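PDB 4R3U: 2-hydroxyisobutanoyl-CoA mutase large subunit from Aquincola tertiaricarbonis, which catalyses, with the small cobalamin-binding subunit HcmB, the interconversion of 2-hydroxyisobutyryl-CoA and (S)-3-hydroxybutyryl-CoA. Local coordinates for residues Ile173-Thr178 with Ala188-Leu193; Ser262-Glu267 with Thr427-Lys432. All blocks are in the same frame, centred on the assembly; numbering follows the deposited sequence.

Interaction 1 (Ile173-Thr178 with Ala188-Leu193); sequences ISVSFT and AMYVAL. With 3KK (S-{(3R,5R,9R)-1-[(2R,3S,4R,5R)-5-(6-amino-9H-purin-9-yl)-4-hydroxy-3-(phosphonooxy)tetrahydrofuran-2-yl]-3,5,9-trihydroxy-8,8-dimethyl-3,5-dioxido-10,14-dioxo-2,4,6-trioxa-11,15-diaza-3lambda~5~,5lambda~5~-diphosphaheptadecan-17-yl} 2-hydroxy-2-methylpropanethioate), chain F.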
ATOM      1  N   ILE A 173      20.566  14.299  15.887  1.00 36.36           N
ATOM      2  CA  ILE A 173      19.374  14.166  15.029  1.00 34.36           C
ATOM      3  C   ILE A 173      19.261  15.388  14.105  1.00 37.93           C
ATOM      4  O   ILE A 173      19.550  16.507  14.552  1.00 39.11           O
ATOM      5  CB  ILE A 173      18.045  13.882  15.838  1.00 34.15           C
ATOM      6  CG1 ILE A 173      16.895  13.386  14.911  1.00 31.95           C
ATOM      7  CG2 ILE A 173      17.595  15.069  16.714  1.00 32.43           C
ATOM      8  CD1 ILE A 173      15.673  12.680  15.623  1.00 26.51           C
ATOM      9  N   SER A 174      18.834  15.195  12.840  1.00 33.39           N
ATOM     10  CA  SER A 174      18.618  16.340  11.931  1.00 32.26           C
ATOM     11  C   SER A 174      17.260  17.012  12.216  1.00 32.08           C
ATOM     12  O   SER A 174      16.275  16.330  12.545  1.00 29.65           O
ATOM     13  CB  SER A 174      18.727  15.943  10.464  1.00 34.71           C
ATOM     14  OG  SER A 174      17.756  14.982  10.094  1.00 41.67           O
ATOM     15  N   VAL A 175      17.244  18.353  12.123  1.00 29.06           N
ATOM     16  CA  VAL A 175      16.081  19.205  12.369  1.00 27.79           C
ATOM     17  C   VAL A 175      15.719  20.078  11.156  1.00 31.07           C
ATOM     18  O   VAL A 175      16.445  21.033  10.837  1.00 32.32           O
ATOM     19  CB  VAL A 175      16.235  20.054  13.673  1.00 29.74           C
ATOM     20  CG1 VAL A 175      15.025  20.970  13.898  1.00 27.86           C
ATOM     21  CG2 VAL A 175      16.488  19.165  14.898  1.00 30.19           C
ATOM     22  N   SER A 176      14.545  19.786  10.564  1.00 26.69           N
ATOM     23  CA  SER A 176      13.931  20.492   9.445  1.00 25.46           C
ATOM     24  C   SER A 176      12.885  21.527   9.932  1.00 27.35           C
ATOM     25  O   SER A 176      12.071  21.238  10.822  1.00 27.40           O
ATOM     26  CB  SER A 176      13.266  19.501   8.480  1.00 24.26           C
ATOM     27  OG  SER A 176      12.767  20.172   7.333  1.00 22.12           O
ATOM     28  N   PHE A 177      12.903  22.715   9.319  1.00 23.56           N
ATOM     29  CA  PHE A 177      11.977  23.825   9.577  1.00 22.62           C
ATOM     30  C   PHE A 177      11.246  24.185   8.278  1.00 25.13           C
ATOM     31  O   PHE A 177      11.887  24.562   7.287  1.00 25.61           O
ATOM     32  CB  PHE A 177      12.730  25.055  10.107  1.00 24.21           C
ATOM     33  CG  PHE A 177      13.279  24.993  11.516  1.00 25.41           C
ATOM     34  CD1 PHE A 177      12.651  24.222  12.498  1.00 25.82           C
ATOM     35  CD2 PHE A 177      14.396  25.746  11.876  1.00 27.37           C
ATOM     36  CE1 PHE A 177      13.138  24.204  13.805  1.00 27.08           C
ATOM     37  CE2 PHE A 177      14.883  25.736  13.190  1.00 29.46           C
ATOM     38  CZ  PHE A 177      14.242  24.984  14.149  1.00 28.46           C
ATOM     39  N   THR A 178       9.909  24.016   8.253  1.00 22.27           N
ATOM     40  CA  THR A 178       9.105  24.380   7.074  1.00 21.57           C
ATOM     41  C   THR A 178       8.810  25.888   7.180  1.00 26.55           C
ATOM     42  O   THR A 178       7.685  26.303   7.478  1.00 26.81           O
ATOM     43  CB  THR A 178       7.856  23.559   7.002  1.00 20.33           C
ATOM     44  OG1 THR A 178       8.228  22.197   7.065  1.00 20.09           O
ATOM     45  CG2 THR A 178       7.045  23.842   5.764  1.00 18.32           C
ATOM     46  N   ALA A 188      18.899  31.907  12.000  1.00 33.67           N
ATOM     47  CA  ALA A 188      19.682  32.699  12.948  1.00 34.53           C
ATOM     48  C   ALA A 188      19.438  32.183  14.369  1.00 37.95           C
ATOM     49  O   ALA A 188      20.391  32.066  15.137  1.00 38.96           O
ATOM     50  CB  ALA A 188      19.298  34.163  12.854  1.00 35.56           C
ATOM     51  N   MET A 189      18.174  31.835  14.693  1.00 32.73           N
ATOM     52  CA  MET A 189      17.764  31.298  15.994  1.00 32.15           C
ATOM     53  C   MET A 189      18.352  29.934  16.233  1.00 36.06           C
ATOM     54  O   MET A 189      18.775  29.647  17.366  1.00 36.38           O
ATOM     55  CB  MET A 189      16.241  31.223  16.117  1.00 31.76           C
ATOM     56  CG  MET A 189      15.585  32.542  16.407  1.00 34.33           C
ATOM     57  SD  MET A 189      13.787  32.390  16.449  1.00 36.26           S
ATOM     58  CE  MET A 189      13.324  34.118  16.570  1.00 33.85           C
ATOM     59  N   TYR A 190      18.388  29.092  15.169  1.00 31.87           N
ATOM     60  CA  TYR A 190      18.950  27.756  15.245  1.00 32.38           C
ATOM     61  C   TYR A 190      20.444  27.816  15.566  1.00 36.26           C
ATOM     62  O   TYR A 190      20.912  27.094  16.461  1.00 35.80           O
ATOM     63  CB  TYR A 190      18.677  26.971  13.951  1.00 31.64           C
ATOM     64  CG  TYR A 190      18.845  25.472  14.100  1.00 32.22           C
ATOM     65  CD1 TYR A 190      17.882  24.698  14.757  1.00 33.22           C
ATOM     66  CD2 TYR A 190      19.940  24.816  13.547  1.00 33.28           C
ATOM     67  CE1 TYR A 190      18.016  23.308  14.865  1.00 34.47           C
ATOM     68  CE2 TYR A 190      20.090  23.428  13.658  1.00 33.70           C
ATOM     69  CZ  TYR A 190      19.126  22.677  14.316  1.00 40.05           C
ATOM     70  OH  TYR A 190      19.276  21.307  14.406  1.00 39.29           O
ATOM     71  N   VAL A 191      21.177  28.719  14.854  1.00 34.88           N
ATOM     72  CA  VAL A 191      22.610  28.944  15.025  1.00 36.44           C
ATOM     73  C   VAL A 191      22.888  29.455  16.436  1.00 42.17           C
ATOM     74  O   VAL A 191      23.736  28.886  17.125  1.00 45.15           O
ATOM     75  CB  VAL A 191      23.216  29.834  13.897  1.00 38.04           C
ATOM     76  CG1 VAL A 191      24.655  30.268  14.215  1.00 38.65           C
ATOM     77  CG2 VAL A 191      23.163  29.108  12.560  1.00 36.70           C
ATOM     78  N   ALA A 192      22.135  30.482  16.882  1.00 37.97           N
ATOM     79  CA  ALA A 192      22.216  31.052  18.229  1.00 38.21           C
ATOM     80  C   ALA A 192      21.986  29.971  19.294  1.00 42.01           C
ATOM     81  O   ALA A 192      22.734  29.936  20.273  1.00 44.57           O
ATOM     82  CB  ALA A 192      21.193  32.166  18.383  1.00 37.73           C
ATOM     83  N   LEU A 193      21.003  29.061  19.081  1.00 37.68           N
ATOM     84  CA  LEU A 193      20.697  27.943  19.991  1.00 38.07           C
ATOM     85  C   LEU A 193      21.873  26.936  20.078  1.00 41.57           C
ATOM     86  O   LEU A 193      22.250  26.535  21.176  1.00 40.78           O
ATOM     87  CB  LEU A 193      19.376  27.234  19.586  1.00 36.44           C
ATOM     88  CG  LEU A 193      18.936  26.016  20.432  1.00 40.25           C
ATOM     89  CD1 LEU A 193      18.615  26.394  21.868  1.00 40.97           C
ATOM     90  CD2 LEU A 193      17.738  25.351  19.838  1.00 39.62           C
TER
HETATM   91  C4  3KK F 802       3.595  23.053   4.235  0.50  6.91           C
HETATM   92  C3  3KK F 802       4.021  21.589   4.224  0.50 12.48           C
HETATM   93  C2  3KK F 802       3.209  20.809   3.192  0.50 14.70           C
HETATM   94  O3  3KK F 802       3.759  21.061   5.514  0.50 11.40           O
HETATM   95  C1  3KK F 802       5.515  21.415   3.921  0.50 19.36           C
HETATM   96  O1  3KK F 802       6.098  22.082   3.062  0.50 19.20           O
HETATM   97  S1P 3KK F 802       6.285  20.181   4.915  0.50 26.37           S
HETATM   98  C2P 3KK F 802       8.018  20.233   4.377  0.50 22.78           C
HETATM   99  C3P 3KK F 802       8.880  19.438   5.324  0.50 22.35           C
HETATM  100  N4P 3KK F 802      10.238  19.432   4.797  0.50 20.57           N
HETATM  101  C5P 3KK F 802      11.120  18.479   5.112  0.50 21.79           C
HETATM  102  O5P 3KK F 802      10.888  17.536   5.875  0.50 21.65           O
HETATM  103  C6P 3KK F 802      12.476  18.669   4.424  0.50 24.04           C
HETATM  104  C7P 3KK F 802      13.510  17.656   4.892  0.50 26.92           C
HETATM  105  N8P 3KK F 802      14.756  17.817   4.134  0.50 28.88           N
HETATM  106  C9P 3KK F 802      15.876  17.173   4.495  0.50 28.49           C
HETATM  107  O9P 3KK F 802      15.930  16.442   5.486  0.50 29.02           O
HETATM  108  CAP 3KK F 802      17.149  17.490   3.657  0.50 27.59           C
HETATM  109  OAP 3KK F 802      17.201  18.875   3.254  0.50 27.43           O
HETATM  110  CBP 3KK F 802      17.510  16.473   2.522  0.50 27.99           C
HETATM  111  CDP 3KK F 802      18.900  16.795   1.954  0.50 26.17           C
HETATM  112  CEP 3KK F 802      16.505  16.536   1.366  0.50 28.00           C
HETATM  113  CCP 3KK F 802      17.580  15.029   3.064  0.50 29.25           C
HETATM  114  O6A 3KK F 802      18.453  15.010   4.208  0.50 28.82           O
HETATM  115  P2A 3KK F 802      18.501  13.857   5.290  0.50 29.74           P
HETATM  116  O4A 3KK F 802      17.133  13.452   5.648  0.50 28.43           O
HETATM  117  O5A 3KK F 802      19.416  14.304   6.368  0.50 33.02           O
HETATM  118  O3A 3KK F 802      19.156  12.658   4.413  0.50 33.55           O
HETATM  119  P1A 3KK F 802      20.680  12.582   3.804  0.50 33.76           P
HETATM  120  O1A 3KK F 802      21.340  13.913   3.745  0.50 34.58           O
HETATM  121  O2A 3KK F 802      20.610  11.782   2.569  0.50 32.48           O
HETATM  122  O5B 3KK F 802      21.314  11.648   4.978  0.50 33.39           O
HETATM  123  C5B 3KK F 802      21.957  12.174   6.160  0.50 34.44           C
HETATM  124  C4B 3KK F 802      23.433  11.737   6.198  0.50 36.96           C
HETATM  125  O4B 3KK F 802      23.587  10.313   5.914  0.50 38.51           O
HETATM  126  C3B 3KK F 802      24.254  12.483   5.151  0.50 38.73           C
HETATM  127  O3B 3KK F 802      25.559  12.756   5.716  0.50 44.84           O
HETATM  128  P3B 3KK F 802      26.067  14.241   6.100  0.50 43.89           P
HETATM  129  O8A 3KK F 802      26.011  14.944   4.799  0.50 39.49           O
HETATM  130  O7A 3KK F 802      25.091  14.674   7.122  0.50 45.33           O
HETATM  131  O9A 3KK F 802      27.428  13.968   6.623  0.50 47.76           O
HETATM  132  C2B 3KK F 802      24.356  11.488   4.009  0.50 35.54           C
HETATM  133  O2B 3KK F 802      25.522  11.710   3.206  0.50 35.58           O
HETATM  134  C1B 3KK F 802      24.424  10.165   4.746  0.50 38.06           C
HETATM  135  N9A 3KK F 802      23.907   9.029   3.927  0.50 42.50           N
HETATM  136  C8A 3KK F 802      22.674   8.821   3.469  0.50 42.80           C
HETATM  137  N7A 3KK F 802      22.672   7.682   2.781  0.50 44.40           N
HETATM  138  C5A 3KK F 802      23.904   7.161   2.828  0.50 46.16           C
HETATM  139  C4A 3KK F 802      24.670   8.003   3.551  0.50 45.41           C
HETATM  140  N3A 3KK F 802      25.984   7.743   3.780  0.50 44.89           N
HETATM  141  C2A 3KK F 802      26.578   6.565   3.273  0.50 45.91           C
HETATM  142  N1A 3KK F 802      25.730   5.706   2.521  0.50 46.88           N
HETATM  143  C6A 3KK F 802      24.437   6.034   2.310  0.50 45.41           C
HETATM  144  N6A 3KK F 802      23.633   5.239   1.602  0.50 43.70           N
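Tyr190 alone bridges from helix 183-196 to strand 175-178, its ring packed against Val175 and Phe177 in the beta-alpha-beta unit that runs on to strand 206-208 of the TIM barrel. The chains lie well apart here, with 9.5 Å between Val175 CA and Tyr190 CA, and the tyrosine spans the gap. At the start of the helical segment, Ala188 faces helix 540-549. Met189 begins towards the strand, but its thioether end turns off to Met161 and Val547. Tyr190 follows, with CG anti to the backbone N (chi1 -162°), which carries the ring out of the helix to the strand. Its CD1 meets the outer end of the phenylalanine, 3.5 Å from Phe177 CE2 and 3.7 Å from Phe177 CZ. The two planes are almost perpendicular, at 89°, yet the rings meet obliquely, with the Phe177 and Tyr190 centroids 5.5 Å apart. Further out, Tyr190 CE1 touches Val175 CG1. One turn later, Leu193 again points towards the strand but packs on Leu165 and Glu162 instead. Strand alternation separates this apolar interface from the CoA thioester: Val175 and Phe177 face the helix, whereas Ser176 and Thr178 border the ligand threaded through the barrel, as is characteristic of acyl-CoA mutases. Ser176 OG lies 3.2 Å from C5P of the pantetheine arm. Thr178 is hydrogen-bonded to Asp128, a substrate-binding residue probably important for stereospecificity, and Thr178 OG1 sits 3.3 Å from C3P of the ligand. On the helix side, the closest approach of Tyr190 to Val175 is made by the phenolic oxygen, with Tyr190 OH 3.4 Å from Val175 CB.

Interaction 2 (Ser262-Glu267 with Thr427-Lys432); sequences SSPLQE and TEYEKK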
ATOM      1  N   SER A 262      -0.768  21.586  -9.997  1.00 20.66           N
ATOM      2  CA  SER A 262       0.078  21.358 -11.181  1.00 20.89           C
ATOM      3  C   SER A 262       0.129  19.900 -11.604  1.00 26.91           C
ATOM      4  O   SER A 262      -0.262  18.988 -10.873  1.00 25.69           O
ATOM      5  CB  SER A 262       1.500  21.873 -10.948  1.00 23.61           C
ATOM      6  OG  SER A 262       2.391  20.861 -10.488  1.00 26.65           O
ATOM      7  N   SER A 263       0.660  19.693 -12.788  1.00 25.02           N
ATOM      8  CA  SER A 263       0.910  18.373 -13.312  1.00 24.01           C
ATOM      9  C   SER A 263       2.304  17.972 -12.786  1.00 27.90           C
ATOM     10  O   SER A 263       3.101  18.864 -12.444  1.00 27.99           O
ATOM     11  CB  SER A 263       0.949  18.434 -14.842  1.00 25.39           C
ATOM     12  OG  SER A 263       2.016  19.279 -15.230  1.00 28.10           O
ATOM     13  N   PRO A 264       2.658  16.662 -12.780  1.00 23.21           N
ATOM     14  CA  PRO A 264       4.033  16.274 -12.425  1.00 23.00           C
ATOM     15  C   PRO A 264       5.120  16.946 -13.307  1.00 26.06           C
ATOM     16  O   PRO A 264       6.211  17.213 -12.826  1.00 27.01           O
ATOM     17  CB  PRO A 264       4.004  14.754 -12.609  1.00 24.57           C
ATOM     18  CG  PRO A 264       2.578  14.385 -12.385  1.00 27.07           C
ATOM     19  CD  PRO A 264       1.844  15.470 -13.083  1.00 23.45           C
ATOM     20  N   LEU A 265       4.810  17.252 -14.575  1.00 22.43           N
ATOM     21  CA  LEU A 265       5.726  17.935 -15.491  1.00 22.50           C
ATOM     22  C   LEU A 265       5.939  19.390 -15.078  1.00 25.80           C
ATOM     23  O   LEU A 265       7.069  19.867 -15.116  1.00 26.08           O
ATOM     24  CB  LEU A 265       5.242  17.860 -16.956  1.00 22.62           C
ATOM     25  CG  LEU A 265       6.151  18.540 -18.018  1.00 25.68           C
ATOM     26  CD1 LEU A 265       7.568  17.938 -18.026  1.00 25.52           C
ATOM     27  CD2 LEU A 265       5.520  18.492 -19.384  1.00 21.28           C
ATOM     28  N   GLN A 266       4.865  20.091 -14.686  1.00 22.60           N
ATOM     29  CA  GLN A 266       4.952  21.477 -14.208  1.00 21.88           C
ATOM     30  C   GLN A 266       5.722  21.501 -12.887  1.00 25.54           C
ATOM     31  O   GLN A 266       6.607  22.335 -12.702  1.00 26.03           O
ATOM     32  CB  GLN A 266       3.565  22.106 -14.057  1.00 22.53           C
ATOM     33  CG  GLN A 266       2.886  22.421 -15.388  1.00 24.99           C
ATOM     34  CD  GLN A 266       1.380  22.467 -15.287  1.00 36.03           C
ATOM     35  OE1 GLN A 266       0.781  22.230 -14.241  1.00 35.89           O
ATOM     36  NE2 GLN A 266       0.722  22.701 -16.391  1.00 25.65           N
ATOM     37  N   GLU A 267       5.467  20.522 -12.026  1.00 21.61           N
ATOM     38  CA  GLU A 267       6.157  20.386 -10.759  1.00 21.56           C
ATOM     39  C   GLU A 267       7.674  20.296 -10.975  1.00 28.12           C
ATOM     40  O   GLU A 267       8.418  21.167 -10.498  1.00 28.04           O
ATOM     41  CB  GLU A 267       5.650  19.152 -10.002  1.00 21.69           C
ATOM     42  CG  GLU A 267       6.473  18.922  -8.751  1.00 24.21           C
ATOM     43  CD  GLU A 267       6.282  17.624  -8.015  1.00 27.35           C
ATOM     44  OE1 GLU A 267       5.567  16.742  -8.534  1.00 19.63           O
ATOM     45  OE2 GLU A 267       6.879  17.481  -6.923  1.00 22.79           O
ATOM     46  N   THR A 427      12.657   9.117 -19.797  1.00 29.57           N
ATOM     47  CA  THR A 427      13.198   9.839 -20.956  1.00 30.86           C
ATOM     48  C   THR A 427      12.240  10.914 -21.521  1.00 33.77           C
ATOM     49  O   THR A 427      12.701  11.981 -21.942  1.00 33.74           O
ATOM     50  CB  THR A 427      13.809   8.849 -21.959  1.00 31.44           C
ATOM     51  OG1 THR A 427      14.862   8.118 -21.296  1.00 26.20           O
ATOM     52  CG2 THR A 427      14.334   9.533 -23.202  1.00 25.89           C
ATOM     53  N   GLU A 428      10.926  10.616 -21.523  1.00 30.10           N
ATOM     54  CA  GLU A 428       9.855  11.508 -21.976  1.00 30.54           C
ATOM     55  C   GLU A 428       9.795  12.718 -21.047  1.00 36.27           C
ATOM     56  O   GLU A 428       9.816  13.853 -21.530  1.00 38.19           O
ATOM     57  CB  GLU A 428       8.501  10.776 -22.045  1.00 31.44           C
ATOM     58  CG  GLU A 428       8.093  10.400 -23.457  1.00 52.15           C
ATOM     59  CD  GLU A 428       7.808  11.585 -24.374  1.00 82.81           C
ATOM     60  OE1 GLU A 428       8.688  11.915 -25.205  1.00 78.13           O
ATOM     61  OE2 GLU A 428       6.715  12.190 -24.255  1.00 69.09           O
ATOM     62  N   TYR A 429       9.820  12.483 -19.716  1.00 31.52           N
ATOM     63  CA  TYR A 429       9.861  13.555 -18.724  1.00 30.52           C
ATOM     64  C   TYR A 429      11.068  14.493 -18.922  1.00 35.58           C
ATOM     65  O   TYR A 429      10.871  15.704 -18.991  1.00 36.65           O
ATOM     66  CB  TYR A 429       9.791  13.005 -17.282  1.00 29.72           C
ATOM     67  CG  TYR A 429       8.383  13.058 -16.752  1.00 30.49           C
ATOM     68  CD1 TYR A 429       7.901  14.203 -16.107  1.00 32.56           C
ATOM     69  CD2 TYR A 429       7.477  12.034 -17.028  1.00 30.32           C
ATOM     70  CE1 TYR A 429       6.569  14.298 -15.705  1.00 32.16           C
ATOM     71  CE2 TYR A 429       6.152  12.113 -16.617  1.00 30.00           C
ATOM     72  CZ  TYR A 429       5.704  13.242 -15.951  1.00 34.19           C
ATOM     73  OH  TYR A 429       4.383  13.334 -15.603  1.00 32.74           O
ATOM     74  N   GLU A 430      12.285  13.925 -19.092  1.00 31.62           N
ATOM     75  CA  GLU A 430      13.546  14.635 -19.327  1.00 31.58           C
ATOM     76  C   GLU A 430      13.424  15.655 -20.479  1.00 37.33           C
ATOM     77  O   GLU A 430      13.624  16.849 -20.274  1.00 35.33           O
ATOM     78  CB  GLU A 430      14.663  13.620 -19.611  1.00 33.06           C
ATOM     79  CG  GLU A 430      16.032  14.267 -19.716  1.00 42.69           C
ATOM     80  CD  GLU A 430      17.101  13.472 -20.430  1.00 51.18           C
ATOM     81  OE1 GLU A 430      18.242  13.978 -20.523  1.00 52.89           O
ATOM     82  OE2 GLU A 430      16.788  12.379 -20.954  1.00 41.12           O
ATOM     83  N   LYS A 431      13.042  15.168 -21.671  1.00 36.73           N
ATOM     84  CA  LYS A 431      12.853  15.965 -22.873  1.00 37.57           C
ATOM     85  C   LYS A 431      11.790  17.055 -22.673  1.00 40.01           C
ATOM     86  O   LYS A 431      12.045  18.215 -23.007  1.00 40.97           O
ATOM     87  CB  LYS A 431      12.545  15.065 -24.081  1.00 41.38           C
ATOM     88  CG  LYS A 431      13.728  14.175 -24.468  1.00 63.87           C
ATOM     89  CD  LYS A 431      13.355  13.084 -25.467  1.00 80.68           C
ATOM     90  CE  LYS A 431      14.541  12.236 -25.885  1.00 89.59           C
ATOM     91  NZ  LYS A 431      14.134  11.043 -26.685  1.00 88.35           N
ATOM     92  N   LYS A 432      10.629  16.696 -22.089  1.00 33.84           N
ATOM     93  CA  LYS A 432       9.527  17.636 -21.828  1.00 31.73           C
ATOM     94  C   LYS A 432       9.922  18.686 -20.815  1.00 32.01           C
ATOM     95  O   LYS A 432       9.544  19.848 -20.984  1.00 30.50           O
ATOM     96  CB  LYS A 432       8.227  16.915 -21.439  1.00 32.64           C
ATOM     97  CG  LYS A 432       7.554  16.121 -22.565  1.00 39.97           C
ATOM     98  CD  LYS A 432       6.790  16.975 -23.570  1.00 46.39           C
ATOM     99  CE  LYS A 432       6.598  16.219 -24.867  1.00 60.90           C
ATOM    100  NZ  LYS A 432       6.240  17.122 -25.998  1.00 70.77           N
TER
HETATM  101  O   HOH W   1       2.846  15.880 -16.171  1.00 25.58           O
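Leu265 and Tyr429 mark where the first turn of helix 264-283 comes up against the middle of helix 420-442, their CA atoms 6.8 Å apart. Ser263 is the N-cap of the first helix and forms a capping box with Gln266: Gln266 N donates to Ser263 OG, while Ser263 N donates to Gln266 OE1 from above the amide plane. The carbonyl of Ser263 takes both Glu267 N and Ser262 OG. From the second helix, the phenol of Tyr429 reaches across to this capped turn. Its ring meets the turn edge-on, with Pro264 C and Leu265 N lying in the ring plane and Leu265 N 3.6 Å from Tyr429 CE1. At the end of the ring, Tyr429 OH lies 3.3 Å from Pro264 CB. One water joins the two helices, accepting from Leu265 N at 2.9 Å and donating to Tyr429 OH at 3.0 Å; the hydroxyl is also hydrogen-bonded to Glu308 of helix 306-327. Phe55 stacks on the tyrosine ring. Next to the tyrosine, Leu265 extends with CG anti to the backbone N (chi1 -179°), placing its two methyls against the root of Lys432, with Leu265 CD1 3.6 Å from Lys432 CB. The lysine then bends at chi2 (-77°) and carries its amine away to a salt bridge with Glu435. A phenylalanine in place of Tyr429 would probably keep the edge against Leu265 but lose the closest touch on Pro264, and leave the water without its acceptor and Glu308 without the hydroxyl. The water supplies an acceptor to an N-H of the first helical turn, where no preceding turn exists to provide a carbonyl. The junction therefore combines apolar packing with a polar bridge, and the tyrosine hydroxyl links the helix start, through the water, to Glu308.

Overall arrangement
The two contacts lie on opposite sides of the chain's centre, their own centres about 33 Å apart, and share no helix or strand. Interaction 1 is fully buried and local in sequence, seating a helix on the strand that precedes it while the other face of that strand borders the CoA substrate. Interaction 2 is partly buried, brings together segments 160 residues apart in the chain and lies away from the annotated sites. In each, a helix-borne tyrosine spans the gap, but the surroundings differ: that of 173-178 with 188-193 makes an aromatic and aliphatic contact, whereas that of 262-267 with 427-432 adds a water bridge to apolar packing at a capped helix start.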